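Local coordinates for protein EmGH1 (Erythrobacter marinus, PDB 5Z87) that probably hydrolyses beta-glucosidic bonds as a family 3 glycoside hydrolase, with the family also linked to arabinofuranosidase and xylosidase activities, at residues N52-D57 and F121-F126; L353-L358 and G362-R367. One frame throughout, in Å; residues are numbered along the deposited sequence.

Interaction 1: N52-D57 and F121-F126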
loop_
_atom_site.group_PDB
_atom_site.type_symbol
_atom_site.label_atom_id
_atom_site.label_comp_id
_atom_site.label_asym_id
_atom_site.label_seq_id
_atom_site.Cartn_x
_atom_site.Cartn_y
_atom_site.Cartn_z
ATOM N N ASN A 52 -2.009 39.736 -27.351
ATOM C CA ASN A 52 -1.419 40.211 -28.600
ATOM C C ASN A 52 -0.684 41.535 -28.435
ATOM O O ASN A 52 0.173 41.854 -29.258
ATOM C CB ASN A 52 -2.494 40.349 -29.676
ATOM C CG ASN A 52 -3.045 38.999 -30.113
ATOM O OD1 ASN A 52 -2.332 37.993 -30.081
ATOM N ND2 ASN A 52 -4.318 38.965 -30.510
ATOM N N LEU A 53 -0.972 42.295 -27.384
ATOM C CA LEU A 53 -0.317 43.579 -27.174
ATOM C C LEU A 53 0.938 43.494 -26.314
ATOM O O LEU A 53 1.655 44.495 -26.206
ATOM C CB LEU A 53 -1.297 44.565 -26.530
ATOM C CG LEU A 53 -2.675 44.641 -27.180
ATOM C CD1 LEU A 53 -3.554 45.618 -26.442
ATOM C CD2 LEU A 53 -2.538 45.029 -28.638
ATOM N N MET A 54 1.235 42.339 -25.713
ATOM C CA MET A 54 2.228 42.252 -24.648
ATOM C C MET A 54 3.551 41.702 -25.164
ATOM O O MET A 54 3.585 40.906 -26.097
ATOM C CB MET A 54 1.715 41.374 -23.501
ATOM C CG MET A 54 0.391 41.852 -22.925
ATOM S SD MET A 54 -0.351 40.773 -21.685
ATOM C CE MET A 54 0.926 40.762 -20.413
ATOM N N THR A 55 4.646 42.137 -24.540
ATOM C CA THR A 55 5.964 41.605 -24.846
ATOM C C THR A 55 6.175 40.242 -24.167
ATOM O O THR A 55 5.391 39.802 -23.323
ATOM C CB THR A 55 7.055 42.583 -24.401
ATOM O OG1 THR A 55 7.147 42.589 -22.963
ATOM C CG2 THR A 55 6.752 44.008 -24.920
ATOM N N LEU A 56 7.268 39.577 -24.550
ATOM C CA LEU A 56 7.687 38.352 -23.876
ATOM C C LEU A 56 7.827 38.563 -22.370
ATOM O O LEU A 56 7.310 37.773 -21.569
ATOM C CB LEU A 56 9.010 37.867 -24.469
ATOM C CG LEU A 56 9.737 36.747 -23.724
ATOM C CD1 LEU A 56 8.889 35.497 -23.729
ATOM C CD2 LEU A 56 11.092 36.468 -24.356
ATOM N N ASP A 57 8.527 39.628 -21.969
ATOM C CA ASP A 57 8.762 39.886 -20.551
ATOM C C ASP A 57 7.468 40.186 -19.804
ATOM O O ASP A 57 7.326 39.811 -18.631
ATOM C CB ASP A 57 9.752 41.040 -20.384
ATOM C CG ASP A 57 11.166 40.653 -20.774
ATOM O OD1 ASP A 57 11.388 39.474 -21.112
ATOM O OD2 ASP A 57 12.061 41.524 -20.738
ATOM N N PHE A 121 -0.689 47.804 -18.911
ATOM C CA PHE A 121 -2.121 47.623 -19.127
ATOM C C PHE A 121 -2.915 47.532 -17.826
ATOM O O PHE A 121 -4.107 47.212 -17.858
ATOM C CB PHE A 121 -2.358 46.375 -19.977
ATOM C CG PHE A 121 -1.538 46.347 -21.230
ATOM C CD1 PHE A 121 -1.996 46.970 -22.390
ATOM C CD2 PHE A 121 -0.287 45.741 -21.241
ATOM C CE1 PHE A 121 -1.228 46.965 -23.549
ATOM C CE2 PHE A 121 0.483 45.725 -22.396
ATOM C CZ PHE A 121 0.009 46.336 -23.550
ATOM N N GLY A 122 -2.290 47.807 -16.689
ATOM C CA GLY A 122 -3.013 47.809 -15.428
ATOM C C GLY A 122 -3.491 46.452 -14.952
ATOM O O GLY A 122 -4.517 46.373 -14.263
ATOM N N ILE A 123 -2.778 45.380 -15.294
ATOM C CA ILE A 123 -3.159 44.033 -14.866
ATOM C C ILE A 123 -2.967 43.917 -13.356
ATOM O O ILE A 123 -1.842 44.086 -12.862
ATOM C CB ILE A 123 -2.354 42.960 -15.617
ATOM C CG1 ILE A 123 -2.438 43.194 -17.133
ATOM C CG2 ILE A 123 -2.832 41.538 -15.218
ATOM C CD1 ILE A 123 -1.444 42.361 -17.974
ATOM N N PRO A 124 -4.019 43.667 -12.586
ATOM C CA PRO A 124 -3.845 43.416 -11.152
ATOM C C PRO A 124 -3.335 41.997 -10.908
ATOM O O PRO A 124 -3.331 41.140 -11.793
ATOM C CB PRO A 124 -5.258 43.615 -10.572
ATOM C CG PRO A 124 -6.128 44.066 -11.749
ATOM C CD PRO A 124 -5.434 43.564 -12.979
ATOM N N ALA A 125 -2.885 41.770 -9.681
ATOM C CA ALA A 125 -2.466 40.441 -9.254
ATOM C C ALA A 125 -3.665 39.583 -8.862
ATOM O O ALA A 125 -4.671 40.083 -8.353
ATOM C CB ALA A 125 -1.505 40.553 -8.071
ATOM N N PHE A 126 -3.568 38.276 -9.131
ATOM C CA PHE A 126 -4.358 37.326 -8.354
ATOM C C PHE A 126 -3.863 37.384 -6.914
ATOM O O PHE A 126 -2.661 37.496 -6.663
ATOM C CB PHE A 126 -4.230 35.894 -8.898
ATOM C CG PHE A 126 -5.358 35.483 -9.821
ATOM C CD1 PHE A 126 -6.684 35.603 -9.430
ATOM C CD2 PHE A 126 -5.091 34.989 -11.090
ATOM C CE1 PHE A 126 -7.720 35.234 -10.290
ATOM C CE2 PHE A 126 -6.132 34.614 -11.955
ATOM C CZ PHE A 126 -7.438 34.737 -11.552
#

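Interaction 2: L353-L358 and G362-R367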
loop_
_atom_site.group_PDB
_atom_site.type_symbol
_atom_site.label_atom_id
_atom_site.label_comp_id
_atom_site.label_asym_id
_atom_site.label_seq_id
_atom_site.Cartn_x
_atom_site.Cartn_y
_atom_site.Cartn_z
ATOM N N LEU A 353 11.252 32.261 -13.306
ATOM C CA LEU A 353 11.932 33.518 -13.577
ATOM C C LEU A 353 12.960 33.371 -14.695
ATOM O O LEU A 353 13.347 34.374 -15.302
ATOM C CB LEU A 353 12.593 34.052 -12.304
ATOM C CG LEU A 353 11.707 34.853 -11.328
ATOM C CD1 LEU A 353 10.453 34.112 -10.927
ATOM C CD2 LEU A 353 12.462 35.266 -10.070
ATOM N N MET A 354 13.386 32.143 -15.001
ATOM C CA MET A 354 14.306 31.883 -16.104
ATOM C C MET A 354 13.612 31.819 -17.458
ATOM O O MET A 354 14.301 31.754 -18.479
ATOM C CB MET A 354 15.061 30.559 -15.882
ATOM C CG MET A 354 15.919 30.500 -14.623
ATOM S SD MET A 354 16.575 28.834 -14.322
ATOM C CE MET A 354 17.299 29.058 -12.696
ATOM N N LEU A 355 12.278 31.814 -17.499
ATOM C CA LEU A 355 11.581 31.597 -18.766
ATOM C C LEU A 355 11.931 32.627 -19.842
ATOM O O LEU A 355 12.170 32.219 -20.994
ATOM C CB LEU A 355 10.073 31.548 -18.518
ATOM C CG LEU A 355 9.526 30.364 -17.732
ATOM C CD1 LEU A 355 8.001 30.450 -17.680
ATOM C CD2 LEU A 355 9.979 29.045 -18.347
ATOM N N PRO A 356 11.971 33.943 -19.567
ATOM C CA PRO A 356 12.320 34.887 -20.654
ATOM C C PRO A 356 13.704 34.642 -21.232
ATOM O O PRO A 356 13.856 34.567 -22.456
ATOM C CB PRO A 356 12.212 36.268 -19.981
ATOM C CG PRO A 356 11.320 36.055 -18.800
ATOM C CD PRO A 356 11.614 34.655 -18.322
ATOM N N GLN A 357 14.721 34.490 -20.385
ATOM C CA GLN A 357 16.057 34.245 -20.918
ATOM C C GLN A 357 16.141 32.915 -21.657
ATOM O O GLN A 357 16.915 32.797 -22.617
ATOM C CB GLN A 357 17.100 34.305 -19.803
ATOM C CG GLN A 357 18.521 34.601 -20.308
ATOM C CD GLN A 357 18.548 35.691 -21.386
ATOM O OE1 GLN A 357 18.145 36.833 -21.144
ATOM N NE2 GLN A 357 18.999 35.329 -22.589
ATOM N N LEU A 358 15.354 31.908 -21.247
ATOM C CA LEU A 358 15.384 30.631 -21.962
ATOM C C LEU A 358 14.806 30.777 -23.360
ATOM O O LEU A 358 15.298 30.158 -24.310
ATOM C CB LEU A 358 14.622 29.548 -21.185
ATOM C CG LEU A 358 15.305 29.080 -19.898
ATOM C CD1 LEU A 358 14.298 28.437 -18.949
ATOM C CD2 LEU A 358 16.475 28.135 -20.220
ATOM N N GLY A 362 16.944 30.569 -27.005
ATOM C CA GLY A 362 16.591 29.544 -27.968
ATOM C C GLY A 362 16.351 28.162 -27.400
ATOM O O GLY A 362 16.168 27.213 -28.173
ATOM N N LEU A 363 16.334 28.013 -26.080
ATOM C CA LEU A 363 16.102 26.723 -25.446
ATOM C C LEU A 363 14.629 26.444 -25.178
ATOM O O LEU A 363 14.311 25.374 -24.648
ATOM C CB LEU A 363 16.896 26.643 -24.139
ATOM C CG LEU A 363 18.350 27.059 -24.347
ATOM C CD1 LEU A 363 19.043 27.381 -23.031
ATOM C CD2 LEU A 363 19.082 25.963 -25.104
ATOM N N LEU A 364 13.731 27.367 -25.532
ATOM C CA LEU A 364 12.312 27.239 -25.220
ATOM C C LEU A 364 11.507 28.075 -26.207
ATOM O O LEU A 364 11.858 29.226 -26.473
ATOM C CB LEU A 364 12.028 27.694 -23.780
ATOM C CG LEU A 364 10.574 27.755 -23.289
ATOM C CD1 LEU A 364 9.889 26.385 -23.338
ATOM C CD2 LEU A 364 10.522 28.318 -21.870
ATOM N N GLU A 365 10.425 27.509 -26.733
ATOM C CA GLU A 365 9.586 28.221 -27.691
ATOM C C GLU A 365 8.685 29.224 -26.977
ATOM O O GLU A 365 8.033 28.891 -25.979
ATOM C CB GLU A 365 8.738 27.238 -28.498
ATOM C CG GLU A 365 9.534 26.424 -29.509
ATOM C CD GLU A 365 8.986 25.020 -29.677
ATOM O OE1 GLU A 365 8.047 24.843 -30.486
ATOM O OE2 GLU A 365 9.492 24.096 -28.995
ATOM N N GLU A 366 8.630 30.446 -27.513
ATOM C CA GLU A 366 7.874 31.512 -26.862
ATOM C C GLU A 366 6.394 31.162 -26.752
ATOM O O GLU A 366 5.718 31.616 -25.822
ATOM C CB GLU A 366 8.079 32.835 -27.616
ATOM C CG GLU A 366 6.967 33.870 -27.455
ATOM C CD GLU A 366 7.452 35.299 -27.693
ATOM O OE1 GLU A 366 8.626 35.480 -28.095
ATOM O OE2 GLU A 366 6.657 36.243 -27.461
ATOM N N ARG A 367 5.887 30.318 -27.657
ATOM C CA ARG A 367 4.469 29.988 -27.643
ATOM C C ARG A 367 4.025 29.315 -26.339
ATOM O O ARG A 367 2.836 29.374 -26.008
ATOM C CB ARG A 367 4.128 29.108 -28.849
ATOM C CG ARG A 367 4.543 27.647 -28.724
ATOM C CD ARG A 367 3.993 26.829 -29.889
ATOM N NE ARG A 367 3.714 25.437 -29.530
ATOM C CZ ARG A 367 4.562 24.434 -29.729
ATOM N NH1 ARG A 367 4.228 23.200 -29.375
ATOM N NH2 ARG A 367 5.749 24.668 -30.277
#

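Interaction 1: N52-D57 and F121-F126
In the N-terminal, TIM-barrel-type domain of this glycoside hydrolase, the turn between helices 43-51 and 56-61 packs against the loop that leads into strand 126-129, and the meeting point is the ring of Phe121 against Leu53 and Met54. The ring presents its far end: CZ lies 3.7 Å from Leu53 CB, and CE1 is 3.9 Å from Leu53 CD1. On the next corner, Phe121 CE2 meets Met54 CG at 3.9 Å, so the two neighbouring residues of the turn share one ring, both side chains crossing it at a slant. The backbone joins in as well, with Leu53 O 3.6 Å from Phe121 CZ. In Phe121 the bond from CA to CB points toward the turn, and CG stands anti to the carbonyl carbon (chi1 -51°), a setting that lets the ring bridge a CA separation of 8.8 Å from Met54.

Beyond the ring, Met54 and Ile123 reach for each other tip to tip, Met54 CE lying 3.8 Å from Ile123 CD1. The Met54 chain runs extended through chi2 and then bends at chi3 (60°), which brings its methyl to the isoleucine. Leu50 of helix 43-51 touches both Phe121 and Ile123, while Leu377 of helix 366-382 packs on Met54, so the apolar patch joins the turn and the loop to both helices. Replacing Phe121 with an alanine would probably open a gap beside Leu53 CB and Met54 CG, leaving the Met54-Ile123 methyl contact as the main tie between the segments.

No hydrogen bond spans the two segments; Leu53 O has a weak one from nearby Arg120. The 184 Å² buried here is mostly apolar van der Waals packing, with Leu53 O the polar exception, which implies that between these two segments the association rests on fit of shape.

Interaction 2: L353-L358 and G362-R367
Leu358 and Leu364 bring their CB atoms to 4.1 Å where the chain folds back after helix 355-360, and the bumps on both sides are leucines. Leu364 supplies the deeper one. Its CG stands anti to the backbone N (chi1 175°), carrying CD2 over to Leu355 CD2 at 3.6 Å, one helical turn before Leu358. Leu364 thus fits the shallow hollow between Leu355 and Leu358, its CB against Leu358 and its CD2 against Leu355. Leu338 of helix 330-340 touches both Leu355 and Leu364, adding a further wall to this buried side.

Leu363 forms a second, more exposed bump. It crosses Leu358 at about a right angle, with Leu363 CD1 3.9 Å from Leu358 CD2, so Leu358 meets two consecutive leucines, Leu363 at CD2 and Leu364 at CB, and accounts for 95 Å² of the 232 Å² buried.

A backbone turn accompanies this fit. Leu363 N donates to Leu358 O at 3.0 Å, with an N-H...O angle of 137°, although the donor lies almost in line with the C=O bond (164°). Gly362 makes the bend with positive phi, where a side chain would press on the preceding carbonyl oxygen. Positive phi and two bonds returning to the last turn define a Schellman motif, here ending helix 355-360 and turning the chain toward helix 366-382.

Overall arrangement
Interactions 1 and 2 follow one another in sequence, within the same N-terminal domain, and their centres lie about 17 Å apart. They touch directly: Pro356 CB is 3.5 Å from Asp57 OD1, and Leu56 CB is 4.1 Å from Glu366 OE2. The start of helix 56-61 thus packs against the starts of helices 355-360 and 366-382, and a salt bridge also links Asp57 to Arg360, at the other end of helix 355-360. Helix 366-382 spans both sites, since it begins in interaction 2 and later supplies Leu377 behind Met54. The centres of the two contacts lie about 33 and 36 Å from the centre of the chain, away from the dithiothreitol pocket and the magnesium site.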